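Local coordinates for protein putative NAD(P)H-flavin oxidoreductase (Neisseria meningitidis serogroup A / serotype 4A, PDB 6WT2) that probably uses bound FMN to pass electrons from NAD(P)H to nitro compounds such as chloramphenicol, as a nitroreductase of the NfsB type, at residues Tyr124-Phe127 and Gln128-Ile132; Leu141-Trp144 and Cys145-Gln148. One frame throughout, in Å; residues are numbered along the deposited sequence.

Contact 1 (Tyr124-Phe127 and Gln128-Ile132); sequences YQAF and QADDI. With NIO (nicotinic acid), chain E.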
loop_
_atom_site.group_PDB
_atom_site.type_symbol
_atom_site.label_atom_id
_atom_site.label_comp_id
_atom_site.label_asym_id
_atom_site.label_seq_id
_atom_site.Cartn_x
_atom_site.Cartn_y
_atom_site.Cartn_z
ATOM N N TYR A 124 15.265 -10.036 -12.952
ATOM C CA TYR A 124 13.875 -10.176 -12.523
ATOM C C TYR A 124 13.543 -11.629 -12.218
ATOM O O TYR A 124 12.824 -11.918 -11.256
ATOM C CB TYR A 124 12.912 -9.666 -13.598
ATOM C CG TYR A 124 12.866 -8.171 -13.851
ATOM C CD1 TYR A 124 13.684 -7.283 -13.165
ATOM C CD2 TYR A 124 11.967 -7.652 -14.780
ATOM C CE1 TYR A 124 13.617 -5.908 -13.415
ATOM C CE2 TYR A 124 11.889 -6.301 -15.030
ATOM C CZ TYR A 124 12.718 -5.430 -14.355
ATOM O OH TYR A 124 12.615 -4.080 -14.626
ATOM N N GLN A 125 14.029 -12.556 -13.054
ATOM C CA GLN A 125 13.751 -13.971 -12.838
ATOM C C GLN A 125 14.301 -14.441 -11.499
ATOM O O GLN A 125 13.620 -15.148 -10.752
ATOM C CB GLN A 125 14.340 -14.816 -13.967
ATOM C CG GLN A 125 14.356 -16.296 -13.629
ATOM C CD GLN A 125 14.521 -17.180 -14.835
ATOM O OE1 GLN A 125 14.901 -16.722 -15.909
ATOM N NE2 GLN A 125 14.226 -18.465 -14.667
ATOM N N ALA A 126 15.552 -14.087 -11.202
ATOM C CA ALA A 126 16.169 -14.484 -9.945
ATOM C C ALA A 126 15.435 -13.870 -8.765
ATOM O O ALA A 126 15.197 -14.540 -7.752
ATOM C CB ALA A 126 17.640 -14.075 -9.935
ATOM N N PHE A 127 15.053 -12.596 -8.891
ATOM C CA PHE A 127 14.263 -11.940 -7.854
ATOM C C PHE A 127 12.981 -12.715 -7.584
ATOM O O PHE A 127 12.669 -13.058 -6.438
ATOM C CB PHE A 127 13.943 -10.501 -8.281
ATOM C CG PHE A 127 12.874 -9.849 -7.447
ATOM C CD1 PHE A 127 13.106 -9.551 -6.118
ATOM C CD2 PHE A 127 11.643 -9.535 -7.989
ATOM C CE1 PHE A 127 12.114 -8.954 -5.327
ATOM C CE2 PHE A 127 10.646 -8.944 -7.210
ATOM C CZ PHE A 127 10.886 -8.652 -5.879
ATOM N N GLN A 128 12.239 -13.030 -8.644
ATOM C CA GLN A 128 10.947 -13.681 -8.480
ATOM C C GLN A 128 11.090 -15.137 -8.062
ATOM O O GLN A 128 10.256 -15.652 -7.315
ATOM C CB GLN A 128 10.154 -13.587 -9.777
ATOM C CG GLN A 128 9.651 -12.202 -10.072
ATOM C CD GLN A 128 8.683 -12.217 -11.222
ATOM O OE1 GLN A 128 8.824 -13.029 -12.136
ATOM N NE2 GLN A 128 7.682 -11.346 -11.181
ATOM N N ALA A 129 12.115 -15.830 -8.557
ATOM C CA ALA A 129 12.228 -17.252 -8.247
ATOM C C ALA A 129 12.877 -17.497 -6.888
ATOM O O ALA A 129 12.464 -18.408 -6.165
ATOM C CB ALA A 129 13.015 -17.972 -9.343
ATOM N N ASP A 130 13.877 -16.694 -6.520
ATOM C CA ASP A 130 14.770 -17.016 -5.410
ATOM C C ASP A 130 14.659 -16.079 -4.214
ATOM O O ASP A 130 14.875 -16.526 -3.083
ATOM C CB ASP A 130 16.231 -17.011 -5.882
ATOM C CG ASP A 130 16.528 -18.102 -6.898
ATOM O OD1 ASP A 130 15.794 -19.112 -6.918
ATOM O OD2 ASP A 130 17.507 -17.954 -7.666
ATOM N N ASP A 131 14.350 -14.799 -4.428
ATOM C CA ASP A 131 14.367 -13.836 -3.330
ATOM C C ASP A 131 13.000 -13.710 -2.669
ATOM O O ASP A 131 12.860 -13.958 -1.469
ATOM C CB ASP A 131 14.849 -12.468 -3.822
ATOM C CG ASP A 131 16.313 -12.470 -4.202
ATOM O OD1 ASP A 131 17.099 -13.187 -3.543
ATOM O OD2 ASP A 131 16.673 -11.760 -5.167
ATOM N N ILE A 132 11.986 -13.318 -3.438
ATOM C CA ILE A 132 10.647 -13.197 -2.878
ATOM C C ILE A 132 9.835 -14.467 -3.111
ATOM O O ILE A 132 8.810 -14.661 -2.449
ATOM C CB ILE A 132 9.962 -11.936 -3.442
ATOM C CG1 ILE A 132 8.723 -11.558 -2.635
ATOM C CG2 ILE A 132 9.662 -12.067 -4.977
ATOM C CD1 ILE A 132 8.303 -10.116 -2.857
HETATM N N NIO E . 15.276 -5.239 -7.453
HETATM C C1 NIO E . 14.978 -4.109 -8.112
HETATM C C2 NIO E . 13.673 -3.634 -8.147
HETATM C C3 NIO E . 12.663 -4.338 -7.502
HETATM C C4 NIO E . 12.994 -5.511 -6.839
HETATM C C5 NIO E . 14.318 -5.940 -6.829
HETATM C C6 NIO E . 13.352 -2.369 -8.895
HETATM O O1 NIO E . 12.213 -1.877 -8.764
HETATM O O2 NIO E . 14.228 -1.849 -9.634
#
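F127 and I132 meet where helix 114-131 widens into a pi-type turn. The F127 ring is the tightly packed part of this local contact. One of its faces takes CG2 of I132 in a CH-pi contact, 4.0 Å from the ring centroid and 19° off the normal. The methyl sits toward the rim, and the closest ring atom is F127 CZ, 3.7 Å from I132 CG2. Over the centre of the opposite face lies C4 of the bound nicotinic acid, 3.9 Å from F127 CE1. The phenyl group is therefore held between a protein methyl and the ligand, and it forms one wall of the nicotinic acid pocket. Its CG points away from the backbone N (chi1 166°), which places the ring beside the next turn. D131 reaches the same ring obliquely, with its CB 4.1 Å from F127 CD1. The D131 carboxylate lies at the subunit interface, where OD2 accepts a hydrogen bond from W74 of the second subunit. R109, a further pocket residue, hydrogen-bonds both the ligand and the hydroxyl of Y124.

Q128 is also buried. Its CG packs against CD2 of F127 at 3.9 Å, and its amide NE2 is hydrogen-bonded to the A95 carbonyl.

The other side is looser. Q125 and D130 are exposed to solvent, while A126 and A129 are partly so. A129 N and D130 N bond to the carbonyls of Q125 and A126, four residues back.

The turn itself is gripped at the F127 carbonyl, which accepts two bonds. D131 N stands above the carbonyl plane at 3.1 Å from F127 O. I132 N, five residues on, also lies 3.1 Å from F127 O, in a nearly straight bond of 168°.

Contact 2 (Leu141-Trp144 and Cys145-Gln148); sequences LFDW and CCRQ
C146 sets its sulfur over one face of the F142 ring, a Cys sulfur-aromatic contact one turn along helix 138-162. C146 SG lies 3.6 Å from the centroid of the F142 ring, displaced toward the rim, and 3.4 Å from F142 CZ.

W144 is the larger side chain here. Its CB only abuts the next peptide N. With CG opposite the backbone N (chi1 179°), the indole runs along the helix toward C145 and Q148. On the benzene side, W144 CE3 touches C145 SG at 3.9 Å, with the sulfur oblique to the ring. On the pyrrole side, W144 CD1 is 3.6 Å from Q148 NE2. Beside CD1, W144 NE1 lies 3.5 Å from the same Q148 NE2. At the tip, the outer benzene edge packs on F127 and Q128 of helix 114-131. Q148 NE2 also gives a hydrogen bond to W144 O at 3.2 Å, from above the carbonyl plane.

Both NE1 of W144 and NE2 of Q148 donate to the carboxylate of E171 of the second subunit, while Q148 OE1 accepts from S49 N and the side chain touches FMN. Across the dimer interface, D143 and R147 pair in salt bridges with R147 and D143 of the second subunit. F142, C145 and C146 rest on A91 of strand 85-92, while L141 and W144 face helix 114-131.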
loop_
_atom_site.group_PDB
_atom_site.type_symbol
_atom_site.label_atom_id
_atom_site.label_comp_id
_atom_site.label_asym_id
_atom_site.label_seq_id
_atom_site.Cartn_x
_atom_site.Cartn_y
_atom_site.Cartn_z
ATOM N N LEU A 141 2.072 -14.916 -6.995
ATOM C CA LEU A 141 2.358 -13.937 -8.034
ATOM C C LEU A 141 1.274 -12.864 -8.099
ATOM O O LEU A 141 1.581 -11.672 -8.206
ATOM C CB LEU A 141 2.508 -14.663 -9.368
ATOM C CG LEU A 141 3.198 -14.063 -10.587
ATOM C CD1 LEU A 141 4.463 -13.280 -10.288
ATOM C CD2 LEU A 141 3.529 -15.224 -11.508
ATOM N N PHE A 142 -0.002 -13.265 -8.042
ATOM C CA PHE A 142 -1.083 -12.280 -8.046
ATOM C C PHE A 142 -1.032 -11.410 -6.793
ATOM O O PHE A 142 -1.223 -10.188 -6.862
ATOM C CB PHE A 142 -2.436 -12.997 -8.168
ATOM C CG PHE A 142 -3.636 -12.083 -8.022
ATOM C CD1 PHE A 142 -3.911 -11.109 -8.972
ATOM C CD2 PHE A 142 -4.497 -12.220 -6.942
ATOM C CE1 PHE A 142 -5.016 -10.278 -8.844
ATOM C CE2 PHE A 142 -5.608 -11.394 -6.807
ATOM C CZ PHE A 142 -5.864 -10.422 -7.749
ATOM N N ASP A 143 -0.761 -12.022 -5.636
ATOM C CA ASP A 143 -0.689 -11.270 -4.385
ATOM C C ASP A 143 0.453 -10.256 -4.397
ATOM O O ASP A 143 0.323 -9.174 -3.809
ATOM C CB ASP A 143 -0.560 -12.240 -3.208
ATOM C CG ASP A 143 -1.930 -12.706 -2.672
ATOM O OD1 ASP A 143 -2.972 -12.141 -3.094
ATOM O OD2 ASP A 143 -1.971 -13.633 -1.824
ATOM N N TRP A 144 1.567 -10.588 -5.058
ATOM C CA TRP A 144 2.641 -9.621 -5.276
ATOM C C TRP A 144 2.125 -8.360 -5.962
ATOM O O TRP A 144 2.386 -7.238 -5.510
ATOM C CB TRP A 144 3.759 -10.268 -6.098
ATOM C CG TRP A 144 4.912 -9.349 -6.410
ATOM C CD1 TRP A 144 5.682 -8.655 -5.516
ATOM C CD2 TRP A 144 5.428 -9.038 -7.710
ATOM N NE1 TRP A 144 6.644 -7.921 -6.188
ATOM C CE2 TRP A 144 6.504 -8.142 -7.534
ATOM C CE3 TRP A 144 5.075 -9.424 -9.010
ATOM C CZ2 TRP A 144 7.235 -7.634 -8.607
ATOM C CZ3 TRP A 144 5.797 -8.911 -10.073
ATOM C CH2 TRP A 144 6.873 -8.032 -9.865
ATOM N N CYS A 145 1.356 -8.521 -7.043
ATOM C CA CYS A 145 0.816 -7.343 -7.718
ATOM C C CYS A 145 -0.200 -6.617 -6.840
ATOM O O CYS A 145 -0.212 -5.384 -6.800
ATOM C CB CYS A 145 0.217 -7.740 -9.067
ATOM S SG CYS A 145 1.517 -8.308 -10.211
ATOM N N CYS A 146 -1.060 -7.363 -6.140
ATOM C CA CYS A 146 -2.014 -6.744 -5.210
ATOM C C CYS A 146 -1.329 -5.834 -4.186
ATOM O O CYS A 146 -1.848 -4.759 -3.859
ATOM C CB CYS A 146 -2.827 -7.821 -4.483
ATOM S SG CYS A 146 -4.063 -8.650 -5.549
ATOM N N ARG A 147 -0.172 -6.246 -3.663
ATOM C CA ARG A 147 0.536 -5.390 -2.715
ATOM C C ARG A 147 0.842 -4.029 -3.324
ATOM O O ARG A 147 0.647 -2.989 -2.675
ATOM C CB ARG A 147 1.840 -6.049 -2.246
ATOM C CG ARG A 147 1.682 -7.346 -1.462
ATOM C CD ARG A 147 3.057 -7.959 -1.266
ATOM N NE ARG A 147 3.039 -9.193 -0.495
ATOM C CZ ARG A 147 4.055 -9.591 0.271
ATOM N NH1 ARG A 147 5.147 -8.838 0.350
ATOM N NH2 ARG A 147 3.978 -10.726 0.955
ATOM N N GLN A 148 1.320 -4.014 -4.573
ATOM C CA GLN A 148 1.610 -2.743 -5.231
ATOM C C GLN A 148 0.368 -1.859 -5.297
ATOM O O GLN A 148 0.455 -0.644 -5.081
ATOM C CB GLN A 148 2.181 -2.979 -6.640
ATOM C CG GLN A 148 3.190 -4.145 -6.779
ATOM C CD GLN A 148 4.387 -4.033 -5.837
ATOM O OE1 GLN A 148 4.984 -2.962 -5.685
ATOM N NE2 GLN A 148 4.748 -5.151 -5.210
#

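In the fold
From the N terminus the chain passes strand 85-92 and helix 100-108 before it enters helix 114-131, where contact 1 sits at the far end. A short connection leads into helix 138-162, which holds contact 2 near its start. Each contact is local, so neither closes a long loop, and they follow in series without nesting or crossing. Their centres are about 14 Å apart, yet they touch: F127, Q128 and I132 all pack on W144, and Q128 also meets L141. Contact 2 sets helix 138-162 on strand 85-92 of the sheet; helix 114-131 packs on the other helix. E171 of the second subunit reaches both contacts, tying the pocket region to the dimer interface.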